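Local coordinates for glycine cleavage system H protein (Mycobacterium tuberculosis, PDB 3IFT) that probably shuttles the methylamine group of glycine from the P protein to the T protein of the glycine cleavage system, on a covalently bound lipoyl cofactor, at residues D47-Q52 / E68-K73; V86-S91 / L110-V115. All blocks are in the same frame, centred on the assembly; numbering follows the deposited sequence.

Both contacts are antiparallel strand pairs, one in each of the two sheets of the chain. Contact 1 joins strands 48-52 and 65-71 of the smaller sheet and ends at K73, the predicted lipoylation site, which carries no cofactor in this structure. Contact 2 joins strands 84-89 and 111-114 inside the larger sheet, away from that lysine. The two centres are about 18 Å apart. They still meet at one point, where V51 CG1 of contact 1 packs on L110 CD2 of contact 2 at 4.2 Å. F66, on the strand that runs on into contact 1, also touches L111 and I113 of contact 2.

Contact 1 (D47-Q52 / E68-K73); sequences DVVFVQ and EVESTK
A classic beta bulge joins V49 and F50 to E70, where strands 48-52 and 65-71 run antiparallel. E70 O accepts two backbone bonds, from V49 N at 2.8 Å and from F50 N at 3.1 Å. The V49 donor lies in the carbonyl plane, and the F50 donor is tilted 20° from it. E70 N returns a bond to F50 O. Further along, Q52 N binds E68 O at 2.7 Å.

V51 and V69 share one face of the sheet. CG2 of V69 is anti to its backbone N, and CG1 and CG2 of V48 both reach it at 3.7 Å. V51 CG2 is a looser neighbour of the same methyl.

Strand 65-71 is also the first arm of the beta hairpin that carries the predicted lipoyl-lysine, K73, on its turn to strand 75-79. Strand 48-52 pairs with the outer edge of that arm. Here the lysine is unmodified, and its NZ bonds to A44 O. S71 OG binds L45 O and S74 N, which ties the start of the turn to the end of helix 39-45.

F50, Q52, E68 and E70 line the other side of the sheet. E68 OE2 sits at the edge of the F50 ring, 4.1 Å from CD2, with the carboxylate turned 77° from the ring. E70 OE1 approaches the same CD2 obliquely. The two carboxylates come close, E68 OE2 to E70 OE1 being 2.9 Å, which may raise the pKa of one or both. V49, within the bulge, touches T72 CG2 through its CG1, at 3.6 Å.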
loop_
_atom_site.group_PDB
_atom_site.type_symbol
_atom_site.label_atom_id
_atom_site.label_comp_id
_atom_site.label_asym_id
_atom_site.label_seq_id
_atom_site.Cartn_x
_atom_site.Cartn_y
_atom_site.Cartn_z
ATOM N N ASP A 47 11.642 8.042 8.654
ATOM C CA ASP A 47 11.052 9.173 7.964
ATOM C C ASP A 47 11.215 9.080 6.448
ATOM O O ASP A 47 12.318 9.050 5.906
ATOM C CB ASP A 47 11.655 10.486 8.460
ATOM C CG ASP A 47 11.264 10.807 9.879
ATOM O OD1 ASP A 47 10.255 10.282 10.390
ATOM O OD2 ASP A 47 11.982 11.612 10.475
ATOM N N VAL A 48 10.085 9.071 5.762
ATOM C CA VAL A 48 10.101 8.935 4.349
ATOM C C VAL A 48 10.515 10.255 3.756
ATOM O O VAL A 48 9.910 11.285 3.992
ATOM C CB VAL A 48 8.761 8.504 3.808
ATOM C CG1 VAL A 48 8.814 8.434 2.310
ATOM C CG2 VAL A 48 8.381 7.153 4.441
ATOM N N VAL A 49 11.582 10.173 3.003
ATOM C CA VAL A 49 12.132 11.293 2.300
ATOM C C VAL A 49 11.771 11.201 0.828
ATOM O O VAL A 49 11.838 12.199 0.119
ATOM C CB VAL A 49 13.657 11.309 2.463
ATOM C CG1 VAL A 49 13.995 11.415 3.947
ATOM C CG2 VAL A 49 14.249 10.067 1.887
ATOM N N PHE A 50 11.399 10.005 0.365
ATOM C CA PHE A 50 11.099 9.814 -1.047
ATOM C C PHE A 50 10.197 8.593 -1.277
ATOM O O PHE A 50 10.282 7.593 -0.583
ATOM C CB PHE A 50 12.384 9.729 -1.862
ATOM C CG PHE A 50 12.148 9.790 -3.340
ATOM C CD1 PHE A 50 11.614 10.956 -3.925
ATOM C CD2 PHE A 50 12.452 8.703 -4.159
ATOM C CE1 PHE A 50 11.374 11.020 -5.331
ATOM C CE2 PHE A 50 12.213 8.753 -5.548
ATOM C CZ PHE A 50 11.671 9.911 -6.131
ATOM N N VAL A 51 9.295 8.748 -2.229
ATOM C CA VAL A 51 8.349 7.751 -2.642
ATOM C C VAL A 51 8.342 7.721 -4.159
ATOM O O VAL A 51 7.992 8.707 -4.774
ATOM C CB VAL A 51 6.955 8.119 -2.164
ATOM C CG1 VAL A 51 5.944 7.142 -2.707
ATOM C CG2 VAL A 51 6.918 8.118 -0.625
ATOM N N GLN A 52 8.767 6.612 -4.750
ATOM C CA GLN A 52 8.676 6.442 -6.177
ATOM C C GLN A 52 7.446 5.617 -6.412
ATOM O O GLN A 52 7.379 4.465 -5.986
ATOM C CB GLN A 52 9.901 5.757 -6.787
ATOM C CG GLN A 52 9.916 5.861 -8.316
ATOM C CD GLN A 52 9.836 7.317 -8.810
ATOM O OE1 GLN A 52 8.753 7.838 -9.143
ATOM N NE2 GLN A 52 10.985 7.985 -8.824
ATOM N N GLU A 68 8.918 2.385 -4.745
ATOM C CA GLU A 68 9.759 2.225 -3.614
ATOM C C GLU A 68 9.449 3.369 -2.711
ATOM O O GLU A 68 9.002 4.436 -3.137
ATOM C CB GLU A 68 11.246 2.215 -4.016
ATOM C CG GLU A 68 11.738 3.507 -4.632
ATOM C CD GLU A 68 13.253 3.646 -4.601
ATOM O OE1 GLU A 68 13.962 2.630 -4.852
ATOM O OE2 GLU A 68 13.729 4.787 -4.327
ATOM N N VAL A 69 9.663 3.118 -1.441
ATOM C CA VAL A 69 9.542 4.117 -0.430
ATOM C C VAL A 69 10.915 4.142 0.247
ATOM O O VAL A 69 11.532 3.103 0.476
ATOM C CB VAL A 69 8.431 3.783 0.557
ATOM C CG1 VAL A 69 8.730 2.429 1.235
ATOM C CG2 VAL A 69 8.311 4.896 1.537
ATOM N N GLU A 70 11.380 5.336 0.541
ATOM C CA GLU A 70 12.757 5.537 0.919
ATOM C C GLU A 70 12.806 6.498 2.101
ATOM O O GLU A 70 12.211 7.572 2.057
ATOM C CB GLU A 70 13.536 6.052 -0.304
ATOM C CG GLU A 70 14.843 6.740 -0.051
ATOM C CD GLU A 70 15.656 6.950 -1.348
ATOM O OE1 GLU A 70 15.246 6.441 -2.414
ATOM O OE2 GLU A 70 16.710 7.628 -1.282
ATOM N N SER A 71 13.503 6.075 3.151
ATOM C CA SER A 71 13.904 6.952 4.232
ATOM C C SER A 71 15.362 7.298 3.966
ATOM O O SER A 71 15.969 6.753 3.039
ATOM C CB SER A 71 13.783 6.245 5.572
ATOM O OG SER A 71 14.727 5.157 5.713
ATOM N N THR A 72 15.970 8.118 4.819
ATOM C CA THR A 72 17.416 8.344 4.653
ATOM C C THR A 72 18.197 7.056 4.922
ATOM O O THR A 72 19.227 6.817 4.324
ATOM C CB THR A 72 17.950 9.463 5.537
ATOM O OG1 THR A 72 17.715 9.136 6.909
ATOM C CG2 THR A 72 17.282 10.774 5.180
ATOM N N LYS A 73 17.676 6.191 5.782
ATOM C CA LYS A 73 18.393 4.957 6.101
ATOM C C LYS A 73 18.012 3.756 5.248
ATOM O O LYS A 73 18.849 2.879 5.001
ATOM C CB LYS A 73 18.229 4.631 7.579
ATOM C CG LYS A 73 16.790 4.378 8.072
ATOM C CD LYS A 73 16.741 4.145 9.620
ATOM C CE LYS A 73 15.408 3.644 10.086
ATOM N NZ LYS A 73 15.100 2.284 9.533
#

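Contact 2 (V86-S91 / L110-V115)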
loop_
_atom_site.group_PDB
_atom_site.type_symbol
_atom_site.label_atom_id
_atom_site.label_comp_id
_atom_site.label_asym_id
_atom_site.label_seq_id
_atom_site.Cartn_x
_atom_site.Cartn_y
_atom_site.Cartn_z
ATOM N N VAL A 86 -2.953 1.480 -12.047
ATOM C CA VAL A 86 -2.827 2.595 -11.123
ATOM C C VAL A 86 -3.761 3.709 -11.565
ATOM O O VAL A 86 -3.685 4.179 -12.696
ATOM C CB VAL A 86 -1.382 3.057 -11.059
ATOM C CG1 VAL A 86 -1.255 4.358 -10.233
ATOM C CG2 VAL A 86 -0.529 1.926 -10.483
ATOM N N SER A 87 -4.684 4.081 -10.701
ATOM C CA SER A 87 -5.697 5.066 -11.051
ATOM C C SER A 87 -5.514 6.409 -10.335
ATOM O O SER A 87 -6.076 7.426 -10.745
ATOM C CB SER A 87 -7.049 4.491 -10.727
ATOM O OG SER A 87 -7.049 4.016 -9.399
ATOM N N GLU A 88 -4.745 6.390 -9.255
ATOM C CA GLU A 88 -4.401 7.596 -8.510
ATOM C C GLU A 88 -3.076 7.365 -7.844
ATOM O O GLU A 88 -2.670 6.242 -7.590
ATOM C CB GLU A 88 -5.407 7.923 -7.426
ATOM C CG GLU A 88 -6.450 8.866 -7.772
ATOM C CD GLU A 88 -5.950 10.041 -8.605
ATOM O OE1 GLU A 88 -4.860 10.598 -8.334
ATOM O OE2 GLU A 88 -6.696 10.381 -9.529
ATOM N N VAL A 89 -2.370 8.454 -7.618
ATOM C CA VAL A 89 -1.158 8.413 -6.844
ATOM C C VAL A 89 -1.269 9.608 -5.926
ATOM O O VAL A 89 -1.933 10.620 -6.258
ATOM C CB VAL A 89 0.122 8.433 -7.697
ATOM C CG1 VAL A 89 0.252 7.130 -8.527
ATOM C CG2 VAL A 89 0.166 9.666 -8.606
ATOM N N ASN A 90 -0.672 9.497 -4.750
ATOM C CA ASN A 90 -0.887 10.534 -3.755
ATOM C C ASN A 90 0.098 11.647 -3.971
ATOM O O ASN A 90 1.260 11.544 -3.539
ATOM C CB ASN A 90 -0.753 9.973 -2.360
ATOM C CG ASN A 90 -1.002 11.016 -1.296
ATOM O OD1 ASN A 90 -1.328 12.180 -1.599
ATOM N ND2 ASN A 90 -0.859 10.612 -0.049
ATOM N N SER A 91 -0.354 12.712 -4.636
ATOM C CA SER A 91 0.565 13.794 -5.011
ATOM C C SER A 91 1.169 14.528 -3.822
ATOM O O SER A 91 2.216 15.164 -3.940
ATOM C CB SER A 91 -0.085 14.809 -5.982
ATOM O OG SER A 91 -1.086 15.594 -5.371
ATOM N N LEU A 110 -0.588 5.818 -0.774
ATOM C CA LEU A 110 0.345 5.941 -1.887
ATOM C C LEU A 110 -0.352 6.048 -3.224
ATOM O O LEU A 110 -0.038 6.926 -4.009
ATOM C CB LEU A 110 1.286 4.744 -1.913
ATOM C CG LEU A 110 1.998 4.599 -0.575
ATOM C CD1 LEU A 110 2.803 3.373 -0.637
ATOM C CD2 LEU A 110 2.872 5.833 -0.226
ATOM N N LEU A 111 -1.258 5.119 -3.485
ATOM C CA LEU A 111 -1.863 4.999 -4.799
ATOM C C LEU A 111 -3.106 4.158 -4.751
ATOM O O LEU A 111 -3.382 3.470 -3.759
ATOM C CB LEU A 111 -0.880 4.392 -5.807
ATOM C CG LEU A 111 -0.336 2.977 -5.648
ATOM C CD1 LEU A 111 -1.411 1.923 -5.805
ATOM C CD2 LEU A 111 0.752 2.736 -6.726
ATOM N N ASP A 112 -3.850 4.218 -5.844
ATOM C CA ASP A 112 -5.033 3.438 -6.007
ATOM C C ASP A 112 -4.799 2.528 -7.166
ATOM O O ASP A 112 -4.155 2.898 -8.145
ATOM C CB ASP A 112 -6.236 4.297 -6.359
ATOM C CG ASP A 112 -6.692 5.140 -5.247
ATOM O OD1 ASP A 112 -6.238 4.963 -4.083
ATOM O OD2 ASP A 112 -7.511 6.019 -5.546
ATOM N N ILE A 113 -5.358 1.342 -7.076
ATOM C CA ILE A 113 -5.309 0.430 -8.198
ATOM C C ILE A 113 -6.764 0.230 -8.533
ATOM O O ILE A 113 -7.603 0.066 -7.657
ATOM C CB ILE A 113 -4.572 -0.891 -7.884
ATOM C CG1 ILE A 113 -3.121 -0.579 -7.467
ATOM C CG2 ILE A 113 -4.626 -1.824 -9.092
ATOM C CD1 ILE A 113 -2.355 -1.737 -6.873
ATOM N N GLN A 114 -7.073 0.368 -9.808
ATOM C CA GLN A 114 -8.424 0.166 -10.271
ATOM C C GLN A 114 -8.383 -1.141 -11.046
ATOM O O GLN A 114 -7.437 -1.400 -11.777
ATOM C CB GLN A 114 -8.843 1.332 -11.160
ATOM C CG GLN A 114 -10.290 1.372 -11.492
ATOM C CD GLN A 114 -10.680 2.617 -12.275
ATOM O OE1 GLN A 114 -9.841 3.436 -12.621
ATOM N NE2 GLN A 114 -11.969 2.746 -12.576
ATOM N N VAL A 115 -9.383 -1.969 -10.832
ATOM C CA VAL A 115 -9.487 -3.232 -11.521
ATOM C C VAL A 115 -10.684 -3.138 -12.429
ATOM O O VAL A 115 -11.748 -2.596 -12.079
ATOM C CB VAL A 115 -9.650 -4.432 -10.567
ATOM C CG1 VAL A 115 -8.824 -4.218 -9.287
ATOM C CG2 VAL A 115 -11.114 -4.649 -10.225
HETATM O O HOH W 1 -8.709 5.704 -8.146
#
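N90 N donates to L110 O at 2.7 Å, the shortest hydrogen bond between the two segments. N90 CB also packs on L110 O. Both polar atoms of the N90 amide are bonded: ND2 to A107 O and W109 O, while OD1 caps D92 N at the turn into helix 92-95.

Two more backbone bonds tie the antiparallel strands. D112 N reaches E88 O, and S87 N reaches D112 O, both at 2.9 Å.

S87 and D112 meet closely. S87 OG lies between its own backbone N and carbonyl carbon (chi1 51°), and comes within 3.2 Å of D112 CB. A water bridges the two side chains, 2.7 Å from S87 OG and donating to D112 OD2. The other oxygen, D112 OD1, forms a salt bridge with R34. The buried carboxylate therefore has a partner on each oxygen, and the arginine would be expected to favour its charged form. E88 lies beside D112 and points the same way, with its CB 3.4 Å from D112 OD2. Its own carboxylate bends off at chi2. Q114 OE1 also touches S87 CB, while Q114 NE2 bonds to D31.

V86, V89, L111 and I113 face the other side of the sheet. V86 CG2 meets L111 CD2 at about a right angle, 4.1 Å away, and V89 CG1 rests on L111 CB. P54 from a loop, V60 of strand 59-60 and F66 of strand 65-71 pack against this side. Strand 111-114 is flanked by strand 32-37; L110 and L111 form a classic bulge opposite its V35. Strand 84-89 is followed across the sheet by strand 59-60.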